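Local coordinates for protein metallopeptidase containing co-catalytic metalloactive site (Shewanella denitrificans OS217, PDB 3B2Y) that probably acts as a zinc-dependent metallocarboxypeptidase of the M14 family, with nickel bound at its metal site in this crystal, at residues G195-L200 against D219-N224; S245-Q250 against V257-A262; N224-S229 against F233-G238. All coordinates share one frame; numbering follows the deposited sequence.

Contact 1. Residues G195-L200 against D219-N224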
ATOM      1  N   GLY A 195      -8.769   2.848  14.537  1.00 31.78           N
ATOM      2  CA  GLY A 195      -7.519   2.162  14.891  1.00 31.49           C
ATOM      3  C   GLY A 195      -6.369   2.504  13.952  1.00 29.30           C
ATOM      4  O   GLY A 195      -5.251   2.769  14.386  1.00 30.77           O
ATOM      5  N   LEU A 196      -6.648   2.521  12.652  1.00 28.25           N
ATOM      6  CA  LEU A 196      -5.649   2.938  11.660  1.00 30.21           C
ATOM      7  C   LEU A 196      -5.277   4.396  11.807  1.00 28.59           C
ATOM      8  O   LEU A 196      -4.118   4.756  11.784  1.00 29.63           O
ATOM      9  CB  LEU A 196      -6.134   2.658  10.233  1.00 36.67           C
ATOM     10  CG  LEU A 196      -6.107   1.160   9.871  1.00 38.60           C
ATOM     11  CD1 LEU A 196      -6.907   0.857   8.595  1.00 44.35           C
ATOM     12  CD2 LEU A 196      -4.676   0.637   9.748  1.00 41.61           C
ATOM     13  N   ARG A 197      -6.277   5.235  11.947  1.00 27.78           N
ATOM     14  CA  ARG A 197      -6.011   6.631  12.179  1.00 34.16           C
ATOM     15  C   ARG A 197      -5.132   6.830  13.405  1.00 34.26           C
ATOM     16  O   ARG A 197      -4.111   7.523  13.338  1.00 33.15           O
ATOM     17  CB  ARG A 197      -7.292   7.376  12.373  1.00 31.85           C
ATOM     18  CG  ARG A 197      -7.001   8.803  12.739  1.00 42.17           C
ATOM     19  CD  ARG A 197      -8.176   9.437  13.257  1.00 45.37           C
ATOM     20  NE  ARG A 197      -8.556   8.907  14.537  1.00 42.73           N
ATOM     21  CZ  ARG A 197      -9.762   9.083  15.045  1.00 40.74           C
ATOM     22  NH1 ARG A 197     -10.675   9.751  14.356  1.00 48.52           N
ATOM     23  NH2 ARG A 197     -10.059   8.573  16.226  1.00 43.35           N
ATOM     24  N   ASP A 198      -5.545   6.234  14.524  1.00 35.20           N
ATOM     25  CA  ASP A 198      -4.754   6.279  15.752  1.00 35.00           C
ATOM     26  C   ASP A 198      -3.296   5.784  15.583  1.00 36.39           C
ATOM     27  O   ASP A 198      -2.382   6.433  16.108  1.00 36.30           O
ATOM     28  CB  ASP A 198      -5.478   5.514  16.844  1.00 36.38           C
ATOM     29  CG  ASP A 198      -6.806   6.196  17.271  1.00 42.84           C
ATOM     30  OD1 ASP A 198      -7.042   7.376  16.895  1.00 49.08           O
ATOM     31  OD2 ASP A 198      -7.613   5.553  18.008  1.00 45.18           O
ATOM     32  N   ALA A 199      -3.065   4.691  14.834  1.00 34.79           N
ATOM     33  CA  ALA A 199      -1.689   4.210  14.544  1.00 34.75           C
ATOM     34  C   ALA A 199      -0.811   5.237  13.812  1.00 34.06           C
ATOM     35  O   ALA A 199       0.348   5.436  14.160  1.00 34.95           O
ATOM     36  CB  ALA A 199      -1.717   2.928  13.751  1.00 33.99           C
ATOM     37  N   LEU A 200      -1.380   5.855  12.779  1.00 30.81           N
ATOM     38  CA  LEU A 200      -0.739   6.898  12.012  1.00 30.41           C
ATOM     39  C   LEU A 200      -0.522   8.121  12.892  1.00 30.09           C
ATOM     40  O   LEU A 200       0.544   8.719  12.854  1.00 33.07           O
ATOM     41  CB  LEU A 200      -1.628   7.238  10.805  1.00 30.94           C
ATOM     42  CG  LEU A 200      -1.642   6.144   9.759  1.00 32.99           C
ATOM     43  CD1 LEU A 200      -2.731   6.383   8.710  1.00 35.90           C
ATOM     44  CD2 LEU A 200      -0.287   6.154   9.166  1.00 29.69           C
ATOM     45  N   ASP A 219     -11.508  14.397  11.206  1.00 45.94           N
ATOM     46  CA  ASP A 219     -10.772  13.736  12.265  1.00 43.65           C
ATOM     47  C   ASP A 219      -9.744  12.774  11.601  1.00 36.76           C
ATOM     48  O   ASP A 219      -9.518  11.682  12.094  1.00 36.61           O
ATOM     49  CB  ASP A 219     -11.716  12.991  13.248  1.00 43.08           C
ATOM     50  CG  ASP A 219     -12.664  13.941  14.056  1.00 55.69           C
ATOM     51  OD1 ASP A 219     -12.441  15.180  14.115  1.00 65.53           O
ATOM     52  OD2 ASP A 219     -13.643  13.431  14.660  1.00 52.40           O
ATOM     53  N   GLY A 220      -9.121  13.190  10.512  1.00 32.90           N
ATOM     54  CA  GLY A 220      -8.097  12.392   9.839  1.00 30.71           C
ATOM     55  C   GLY A 220      -8.565  11.188   9.014  1.00 26.92           C
ATOM     56  O   GLY A 220      -7.757  10.391   8.621  1.00 29.35           O
ATOM     57  N   VAL A 221      -9.868  11.062   8.783  1.00 26.71           N
ATOM     58  CA  VAL A 221     -10.467   9.973   8.035  1.00 28.69           C
ATOM     59  C   VAL A 221     -11.266  10.553   6.877  1.00 29.20           C
ATOM     60  O   VAL A 221     -11.935  11.587   7.044  1.00 29.80           O
ATOM     61  CB  VAL A 221     -11.371   9.122   8.942  1.00 31.55           C
ATOM     62  CG1 VAL A 221     -12.099   8.051   8.130  1.00 32.91           C
ATOM     63  CG2 VAL A 221     -10.509   8.453  10.027  1.00 29.14           C
ATOM     64  N   ILE A 222     -11.091   9.963   5.688  1.00 27.97           N
ATOM     65  CA  ILE A 222     -12.015  10.166   4.561  1.00 29.72           C
ATOM     66  C   ILE A 222     -12.779   8.854   4.370  1.00 31.35           C
ATOM     67  O   ILE A 222     -12.170   7.826   4.080  1.00 25.69           O
ATOM     68  CB  ILE A 222     -11.240  10.532   3.276  1.00 32.47           C
ATOM     69  CG1 ILE A 222     -10.623  11.925   3.397  1.00 30.50           C
ATOM     70  CG2 ILE A 222     -12.135  10.426   2.011  1.00 31.70           C
ATOM     71  CD1 ILE A 222      -9.158  11.958   2.783  1.00 37.22           C
ATOM     72  N   PHE A 223     -14.099   8.892   4.516  1.00 27.42           N
ATOM     73  CA  PHE A 223     -14.856   7.655   4.638  1.00 30.39           C
ATOM     74  C   PHE A 223     -15.753   7.327   3.429  1.00 31.39           C
ATOM     75  O   PHE A 223     -16.600   8.117   3.026  1.00 30.37           O
ATOM     76  CB  PHE A 223     -15.693   7.736   5.904  1.00 32.22           C
ATOM     77  CG  PHE A 223     -16.374   6.458   6.266  1.00 30.64           C
ATOM     78  CD1 PHE A 223     -15.641   5.344   6.579  1.00 34.19           C
ATOM     79  CD2 PHE A 223     -17.770   6.396   6.353  1.00 36.57           C
ATOM     80  CE1 PHE A 223     -16.264   4.161   6.948  1.00 34.44           C
ATOM     81  CE2 PHE A 223     -18.389   5.212   6.714  1.00 38.70           C
ATOM     82  CZ  PHE A 223     -17.608   4.091   6.998  1.00 24.55           C
ATOM     83  N   ASN A 224     -15.556   6.140   2.865  1.00 28.51           N
ATOM     84  CA  ASN A 224     -16.435   5.631   1.827  1.00 29.99           C
ATOM     85  C   ASN A 224     -16.529   6.556   0.629  1.00 29.78           C
ATOM     86  O   ASN A 224     -17.591   6.717   0.047  1.00 30.72           O
ATOM     87  CB  ASN A 224     -17.827   5.299   2.370  1.00 26.44           C
ATOM     88  CG  ASN A 224     -17.896   3.908   3.020  1.00 30.88           C
ATOM     89  OD1 ASN A 224     -16.985   3.099   2.887  1.00 28.30           O
ATOM     90  ND2 ASN A 224     -18.993   3.632   3.685  1.00 34.69           N
TER
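D198 OD1 is held by R197, the residue whose side chain lies beside D219 and V221 of the facing segment: it receives R197 NE, at 3.2 Å and 156°, and, weakly, R197 NH2. The oxygen lies in the guanidinium plane, whereas NE meets it from above the carboxylate plane, so this salt bridge fixes one edge of the guanidinium group. It leaves NH1 turned to the other segment, where it donates to D219 O at 3.2 Å. The placement of that carbonyl oxygen is doubtful in the model, which makes the bond less secure than the salt bridge. NH1 also lies 3.6 Å from D219 CB. The two side chains run alongside each other in the same direction, and D219 OD2 stays 4.7 Å from R197 NH1, too far for a salt bridge but close enough that the opposite charges probably attract. With CG anti to the backbone N (chi1 175°), the aliphatic part of R197 passes beside V221, its CD 4.1 Å from V221 CG2; a bend at chi3 (69°) then turns the guanidinium group. G220 takes a positive phi, and a side chain there would point at R197, so the turn can come up close beside the arginine. The contact thus joins helix 191-201 to the start of strand 221-223, the edge strand of the mixed sheet, which pairs with strand 179-183 through backbone bonds of G220 and I222 to V180. L196 of the same helix packs on A243 of strand 242-248.

Contact 2. Residues S245-Q250 against V257-A262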
ATOM      1  N   SER A 245      -3.722   4.342   3.628  1.00 30.84           N
ATOM      2  CA  SER A 245      -3.048   5.301   4.501  1.00 32.92           C
ATOM      3  C   SER A 245      -2.293   6.306   3.650  1.00 29.38           C
ATOM      4  O   SER A 245      -1.803   5.998   2.538  1.00 34.44           O
ATOM      5  CB  SER A 245      -2.125   4.601   5.475  1.00 35.42           C
ATOM      6  OG  SER A 245      -1.290   3.688   4.816  1.00 35.83           O
ATOM      7  N   GLU A 246      -2.170   7.511   4.181  1.00 32.98           N
ATOM      8  CA  GLU A 246      -1.429   8.574   3.533  1.00 31.63           C
ATOM      9  C   GLU A 246      -0.461   9.186   4.550  1.00 32.28           C
ATOM     10  O   GLU A 246      -0.892  10.029   5.385  1.00 33.06           O
ATOM     11  CB  GLU A 246      -2.391   9.660   3.066  1.00 34.72           C
ATOM     12  CG  GLU A 246      -3.335   9.240   1.933  1.00 34.80           C
ATOM     13  CD  GLU A 246      -2.679   9.264   0.562  1.00 41.56           C
ATOM     14  OE1 GLU A 246      -1.483   9.625   0.459  1.00 49.34           O
ATOM     15  OE2 GLU A 246      -3.374   8.907  -0.420  1.00 48.19           O
ATOM     16  N   THR A 247       0.809   8.771   4.496  1.00 31.15           N
ATOM     17  CA  THR A 247       1.862   9.444   5.286  1.00 31.42           C
ATOM     18  C   THR A 247       2.342  10.749   4.581  1.00 31.09           C
ATOM     19  O   THR A 247       2.300  10.864   3.337  1.00 28.71           O
ATOM     20  CB  THR A 247       3.007   8.462   5.644  1.00 33.22           C
ATOM     21  OG1 THR A 247       3.459   7.783   4.466  1.00 34.18           O
ATOM     22  CG2 THR A 247       2.527   7.389   6.681  1.00 36.46           C
ATOM     23  N   PRO A 248       2.758  11.763   5.361  1.00 30.27           N
ATOM     24  CA  PRO A 248       3.183  13.057   4.827  1.00 33.44           C
ATOM     25  C   PRO A 248       4.596  13.026   4.252  1.00 32.78           C
ATOM     26  O   PRO A 248       5.549  12.716   4.984  1.00 36.95           O
ATOM     27  CB  PRO A 248       3.152  13.968   6.051  1.00 28.91           C
ATOM     28  CG  PRO A 248       3.234  13.041   7.239  1.00 31.61           C
ATOM     29  CD  PRO A 248       2.771  11.718   6.832  1.00 33.45           C
ATOM     30  N   GLY A 249       4.739  13.384   2.982  1.00 31.88           N
ATOM     31  CA  GLY A 249       6.046  13.289   2.317  1.00 33.22           C
ATOM     32  C   GLY A 249       7.073  14.343   2.707  1.00 36.13           C
ATOM     33  O   GLY A 249       8.287  14.221   2.386  1.00 36.79           O
ATOM     34  N   GLN A 250       6.595  15.402   3.359  1.00 34.24           N
ATOM     35  CA  GLN A 250       7.464  16.483   3.799  1.00 35.99           C
ATOM     36  C   GLN A 250       8.072  16.218   5.158  1.00 34.97           C
ATOM     37  O   GLN A 250       8.745  17.072   5.689  1.00 33.11           O
ATOM     38  CB  GLN A 250       6.693  17.816   3.803  1.00 33.93           C
ATOM     39  CG  GLN A 250       6.371  18.262   2.389  1.00 37.69           C
ATOM     40  CD  GLN A 250       7.616  18.317   1.540  1.00 43.46           C
ATOM     41  OE1 GLN A 250       8.559  19.059   1.858  1.00 40.82           O
ATOM     42  NE2 GLN A 250       7.657  17.500   0.477  1.00 50.51           N
ATOM     43  N   VAL A 257       8.627   5.456   7.078  1.00 26.84           N
ATOM     44  CA  VAL A 257       8.823   4.014   6.943  1.00 28.11           C
ATOM     45  C   VAL A 257       8.267   3.342   8.166  1.00 28.17           C
ATOM     46  O   VAL A 257       7.472   2.402   8.042  1.00 29.58           O
ATOM     47  CB  VAL A 257      10.318   3.676   6.737  1.00 26.87           C
ATOM     48  CG1 VAL A 257      10.545   2.178   6.848  1.00 29.01           C
ATOM     49  CG2 VAL A 257      10.802   4.216   5.345  1.00 28.27           C
ATOM     50  N   GLN A 258       8.598   3.896   9.334  1.00 29.06           N
ATOM     51  CA  GLN A 258       8.095   3.392  10.604  1.00 28.97           C
ATOM     52  C   GLN A 258       6.579   3.472  10.730  1.00 31.40           C
ATOM     53  O   GLN A 258       5.957   2.517  11.182  1.00 29.83           O
ATOM     54  CB  GLN A 258       8.791   4.093  11.789  1.00 27.37           C
ATOM     55  CG  GLN A 258      10.241   3.655  11.917  1.00 31.18           C
ATOM     56  CD  GLN A 258      11.063   4.588  12.818  1.00 36.41           C
ATOM     57  OE1 GLN A 258      10.764   5.783  12.964  1.00 44.15           O
ATOM     58  NE2 GLN A 258      12.089   4.031  13.441  1.00 43.25           N
ATOM     59  N   ALA A 259       5.992   4.599  10.343  1.00 28.03           N
ATOM     60  CA  ALA A 259       4.569   4.810  10.398  1.00 31.50           C
ATOM     61  C   ALA A 259       3.792   3.839   9.479  1.00 31.26           C
ATOM     62  O   ALA A 259       2.764   3.292   9.895  1.00 32.34           O
ATOM     63  CB  ALA A 259       4.211   6.273  10.073  1.00 30.35           C
ATOM     64  N   ASN A 260       4.258   3.682   8.251  1.00 30.20           N
ATOM     65  CA  ASN A 260       3.712   2.674   7.294  1.00 31.71           C
ATOM     66  C   ASN A 260       3.726   1.252   7.865  1.00 30.38           C
ATOM     67  O   ASN A 260       2.698   0.553   7.855  1.00 28.21           O
ATOM     68  CB  ASN A 260       4.484   2.725   5.988  1.00 30.21           C
ATOM     69  CG  ASN A 260       3.942   3.798   5.041  1.00 42.26           C
ATOM     70  OD1 ASN A 260       2.963   3.572   4.333  1.00 53.96           O
ATOM     71  ND2 ASN A 260       4.565   4.956   5.030  1.00 39.33           N
ATOM     72  N   SER A 261       4.853   0.874   8.426  1.00 28.66           N
ATOM     73  CA  SER A 261       5.006  -0.429   9.067  1.00 29.68           C
ATOM     74  C   SER A 261       4.019  -0.591  10.234  1.00 31.74           C
ATOM     75  O   SER A 261       3.452  -1.658  10.414  1.00 29.18           O
ATOM     76  CB  SER A 261       6.475  -0.609   9.517  1.00 31.75           C
ATOM     77  OG  SER A 261       6.693  -1.914  10.039  1.00 36.51           O
ATOM     78  N   ALA A 262       3.813   0.501  11.000  1.00 29.88           N
ATOM     79  CA  ALA A 262       2.862   0.547  12.131  1.00 30.65           C
ATOM     80  C   ALA A 262       1.413   0.436  11.690  1.00 29.78           C
ATOM     81  O   ALA A 262       0.677  -0.289  12.374  1.00 28.95           O
ATOM     82  CB  ALA A 262       3.056   1.831  12.957  1.00 28.00           C
TER
HETATM   83  O   HOH W   1       0.711   5.124   4.184  1.00 38.31           O
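T247 and N260 meet most closely where the strand end faces the helix. N260 ND2 donates to T247 OG1 at 3.1 Å and 142°, the hydroxyl oxygen lying 23° out of the amide plane, and the same nitrogen lies 3.6 Å from T247 CG2. That methyl also packs on A259 CB at 3.9 Å. The threonine torsion (chi1 51°) serves both contacts, setting OG1 within reach of the amide nitrogen while CG2 turns to the alanine. Strand 245-248 and helix 257-262 run nearly antiparallel, their axes 9.1 Å apart, as a helix layered on the central sheet of this alpha/beta fold. The looser part lies toward S245, where OG stops 4.3 Å from N260 OD1 and a water bridges them, accepting from S245 OG at 2.5 Å and donating to N260 OD1 at 2.7 Å. With an alanine in place of T247, N260 ND2 would probably lose one of its acceptors, keeping R256 O, while E171 OE1 would lose its hydroxyl partner and A259 CB its methyl neighbour. E246, the predicted proton donor/acceptor, points from the other face of the strand, away from the helix. Both ends of the N260 amide are engaged, ND2 by T247 and R256 and OD1 by water, which probably fixes which end is nitrogen and which oxygen; T247 in turn bonds E171, next to the nickel ligand H170, so polar contacts link the helix to the strand carrying that ligand.

Contact 3. Residues N224-S229 against F233-G238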
ATOM      1  N   ASN A 224     -15.556   6.140   2.865  1.00 28.51           N
ATOM      2  CA  ASN A 224     -16.435   5.631   1.827  1.00 29.99           C
ATOM      3  C   ASN A 224     -16.529   6.556   0.629  1.00 29.78           C
ATOM      4  O   ASN A 224     -17.591   6.717   0.047  1.00 30.72           O
ATOM      5  CB  ASN A 224     -17.827   5.299   2.370  1.00 26.44           C
ATOM      6  CG  ASN A 224     -17.896   3.908   3.020  1.00 30.88           C
ATOM      7  OD1 ASN A 224     -16.985   3.099   2.887  1.00 28.30           O
ATOM      8  ND2 ASN A 224     -18.993   3.632   3.685  1.00 34.69           N
ATOM      9  N   HIS A 225     -15.393   7.125   0.254  1.00 31.40           N
ATOM     10  CA  HIS A 225     -15.293   7.945  -0.948  1.00 33.32           C
ATOM     11  C   HIS A 225     -14.851   7.025  -2.119  1.00 31.38           C
ATOM     12  O   HIS A 225     -13.712   6.675  -2.214  1.00 32.79           O
ATOM     13  CB  HIS A 225     -14.248   9.042  -0.724  1.00 37.18           C
ATOM     14  CG  HIS A 225     -13.919   9.834  -1.959  1.00 48.69           C
ATOM     15  ND1 HIS A 225     -14.645  10.940  -2.352  1.00 48.77           N
ATOM     16  CD2 HIS A 225     -12.932   9.678  -2.886  1.00 41.12           C
ATOM     17  CE1 HIS A 225     -14.121  11.435  -3.464  1.00 51.91           C
ATOM     18  NE2 HIS A 225     -13.087  10.682  -3.817  1.00 48.33           N
ATOM     19  N   PHE A 226     -15.777   6.650  -2.971  1.00 31.22           N
ATOM     20  CA  PHE A 226     -15.470   5.795  -4.105  1.00 24.97           C
ATOM     21  C   PHE A 226     -14.980   6.539  -5.331  1.00 29.61           C
ATOM     22  O   PHE A 226     -15.479   7.554  -5.693  1.00 30.92           O
ATOM     23  CB  PHE A 226     -16.611   4.876  -4.440  1.00 27.06           C
ATOM     24  CG  PHE A 226     -16.878   3.850  -3.408  1.00 27.69           C
ATOM     25  CD1 PHE A 226     -17.560   4.158  -2.267  1.00 36.42           C
ATOM     26  CD2 PHE A 226     -16.453   2.551  -3.571  1.00 35.41           C
ATOM     27  CE1 PHE A 226     -17.794   3.219  -1.316  1.00 32.33           C
ATOM     28  CE2 PHE A 226     -16.703   1.633  -2.620  1.00 31.65           C
ATOM     29  CZ  PHE A 226     -17.379   1.971  -1.496  1.00 38.97           C
ATOM     30  N   ASP A 227     -13.961   6.000  -5.951  1.00 32.59           N
ATOM     31  CA  ASP A 227     -13.400   6.546  -7.157  1.00 33.32           C
ATOM     32  C   ASP A 227     -12.952   5.352  -7.998  1.00 32.74           C
ATOM     33  O   ASP A 227     -13.508   4.250  -7.829  1.00 34.17           O
ATOM     34  CB  ASP A 227     -12.250   7.458  -6.789  1.00 35.96           C
ATOM     35  CG  ASP A 227     -11.172   6.748  -6.023  1.00 42.22           C
ATOM     36  OD1 ASP A 227     -11.312   5.516  -5.741  1.00 39.37           O
ATOM     37  OD2 ASP A 227     -10.155   7.424  -5.731  1.00 49.48           O
ATOM     38  N   THR A 228     -11.965   5.514  -8.885  1.00 31.86           N
ATOM     39  CA  THR A 228     -11.557   4.371  -9.735  1.00 31.38           C
ATOM     40  C   THR A 228     -10.223   3.725  -9.314  1.00 31.23           C
ATOM     41  O   THR A 228      -9.535   3.100 -10.125  1.00 33.80           O
ATOM     42  CB  THR A 228     -11.460   4.726 -11.239  1.00 33.82           C
ATOM     43  OG1 THR A 228     -10.344   5.605 -11.482  1.00 33.13           O
ATOM     44  CG2 THR A 228     -12.751   5.312 -11.734  1.00 28.25           C
ATOM     45  N   SER A 229      -9.910   3.849  -8.046  1.00 27.86           N
ATOM     46  CA  SER A 229      -8.686   3.357  -7.468  1.00 30.37           C
ATOM     47  C   SER A 229      -8.774   1.840  -7.305  1.00 26.43           C
ATOM     48  O   SER A 229      -9.866   1.227  -7.345  1.00 27.04           O
ATOM     49  CB  SER A 229      -8.486   3.983  -6.093  1.00 30.84           C
ATOM     50  OG  SER A 229      -9.505   3.531  -5.208  1.00 31.05           O
ATOM     51  N   PHE A 233     -12.139  -0.437  -6.181  1.00 31.91           N
ATOM     52  CA  PHE A 233     -12.380  -1.629  -7.024  1.00 31.70           C
ATOM     53  C   PHE A 233     -12.505  -2.918  -6.181  1.00 29.87           C
ATOM     54  O   PHE A 233     -13.455  -3.689  -6.317  1.00 27.42           O
ATOM     55  CB  PHE A 233     -11.246  -1.822  -8.064  1.00 33.71           C
ATOM     56  CG  PHE A 233     -11.353  -3.099  -8.812  1.00 27.31           C
ATOM     57  CD1 PHE A 233     -12.329  -3.241  -9.799  1.00 36.42           C
ATOM     58  CD2 PHE A 233     -10.522  -4.214  -8.519  1.00 31.72           C
ATOM     59  CE1 PHE A 233     -12.474  -4.467 -10.485  1.00 37.77           C
ATOM     60  CE2 PHE A 233     -10.670  -5.441  -9.200  1.00 28.87           C
ATOM     61  CZ  PHE A 233     -11.625  -5.550 -10.216  1.00 37.44           C
ATOM     62  N   LEU A 234     -11.549  -3.151  -5.304  1.00 24.36           N
ATOM     63  CA  LEU A 234     -11.607  -4.356  -4.494  1.00 23.89           C
ATOM     64  C   LEU A 234     -12.836  -4.332  -3.517  1.00 24.58           C
ATOM     65  O   LEU A 234     -13.404  -5.350  -3.259  1.00 24.51           O
ATOM     66  CB  LEU A 234     -10.317  -4.638  -3.790  1.00 27.26           C
ATOM     67  CG  LEU A 234      -9.045  -4.762  -4.580  1.00 26.74           C
ATOM     68  CD1 LEU A 234      -7.893  -4.804  -3.629  1.00 35.18           C
ATOM     69  CD2 LEU A 234      -9.168  -6.022  -5.365  1.00 26.67           C
ATOM     70  N   VAL A 235     -13.233  -3.159  -3.016  1.00 24.49           N
ATOM     71  CA  VAL A 235     -14.419  -3.051  -2.193  1.00 24.47           C
ATOM     72  C   VAL A 235     -15.668  -3.361  -3.014  1.00 30.32           C
ATOM     73  O   VAL A 235     -16.554  -4.108  -2.579  1.00 30.10           O
ATOM     74  CB  VAL A 235     -14.444  -1.685  -1.511  1.00 28.25           C
ATOM     75  CG1 VAL A 235     -15.806  -1.410  -0.806  1.00 31.76           C
ATOM     76  CG2 VAL A 235     -13.179  -1.603  -0.535  1.00 25.04           C
ATOM     77  N   ARG A 236     -15.792  -2.769  -4.189  1.00 27.91           N
ATOM     78  CA  ARG A 236     -16.977  -3.032  -5.055  1.00 26.13           C
ATOM     79  C   ARG A 236     -17.003  -4.547  -5.383  1.00 28.17           C
ATOM     80  O   ARG A 236     -18.055  -5.153  -5.575  1.00 29.99           O
ATOM     81  CB  ARG A 236     -16.828  -2.246  -6.336  1.00 26.29           C
ATOM     82  CG  ARG A 236     -16.997  -0.784  -6.175  1.00 35.45           C
ATOM     83  CD  ARG A 236     -17.342  -0.173  -7.525  1.00 51.92           C
ATOM     84  NE  ARG A 236     -17.332   1.289  -7.473  1.00 53.82           N
ATOM     85  CZ  ARG A 236     -16.267   2.047  -7.740  1.00 56.70           C
ATOM     86  NH1 ARG A 236     -15.105   1.491  -8.102  1.00 63.50           N
ATOM     87  NH2 ARG A 236     -16.378   3.368  -7.656  1.00 64.93           N
ATOM     88  N   SER A 237     -15.835  -5.148  -5.395  1.00 26.42           N
ATOM     89  CA  SER A 237     -15.675  -6.563  -5.763  1.00 27.26           C
ATOM     90  C   SER A 237     -15.896  -7.485  -4.554  1.00 32.48           C
ATOM     91  O   SER A 237     -15.829  -8.709  -4.693  1.00 34.96           O
ATOM     92  CB  SER A 237     -14.296  -6.779  -6.361  1.00 31.75           C
ATOM     93  OG  SER A 237     -14.161  -6.037  -7.588  1.00 32.46           O
ATOM     94  N   GLY A 238     -16.146  -6.900  -3.373  1.00 32.33           N
ATOM     95  CA  GLY A 238     -16.465  -7.659  -2.172  1.00 34.29           C
ATOM     96  C   GLY A 238     -15.543  -7.593  -0.949  1.00 33.64           C
ATOM     97  O   GLY A 238     -15.902  -8.153   0.098  1.00 31.03           O
TER
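R236 grips D227 O end-on with two nitrogens: NH2 donates at 3.0 Å and NH1 at 3.2 Å. The oxygen lies near the guanidinium plane; NH1 sits almost in line with the C=O bond (167°), while NH2 comes in at a bend (134°). The arginine gets there because its chain stays extended from CG to NE, reaching back from the helix to the loop. Main-chain bonds add to this: F233 N to S229 O at 3.0 Å closes the first turn of helix 230-236, and at the far end G238, with positive phi, completes a Schellman motif in which G238 N bonds V235 O. Side-chain oxygens act at both ends of the helix. D227 OD1 accepts from S229 N, above the carboxylate plane, which makes an Asx turn, and from S229 OG at 2.7 Å on its syn side. S229 is the N-cap, its OG also bonded to A232 N, so D227 helps to hold the capping serine. S237 OG bonds F233 O at 2.8 Å while sitting over the F233 ring. The F226 ring makes the remaining contacts. The apolar one is at its edge, where CE2 meets V235 CG1 at 3.7 Å, and the two side chains cross at about a right angle. Against the charged R236 guanidinium, F226 CD2 lies over one face, offset toward the rim, with the planes 49° apart. Beyond the two segments, F183 of strand 179-183 meets the F226 ring edge-to-face.

Along the chain contact 1 comes first, contact 3 follows directly and shares N224 with it, and contact 2 closes the series. Strand 221-223, at one edge of the mixed sheet, leads out of contact 1 into the loop and helix 230-236 of contact 3, from which the chain returns as strand 242-248 in contact 2. Contacts 1 and 2, centres about 13 Å apart, meet at that strand, which carries the predicted catalytic E246: L200 packs on S245 and T247, so helices 191-201 and 253-271 both lean on it. Contact 3, centred about 17 Å from contact 1 and 22 Å from contact 2, lies beyond strand 221-223 without touching contact 2, yet the D227 side chain is about 9 Å from that of E246.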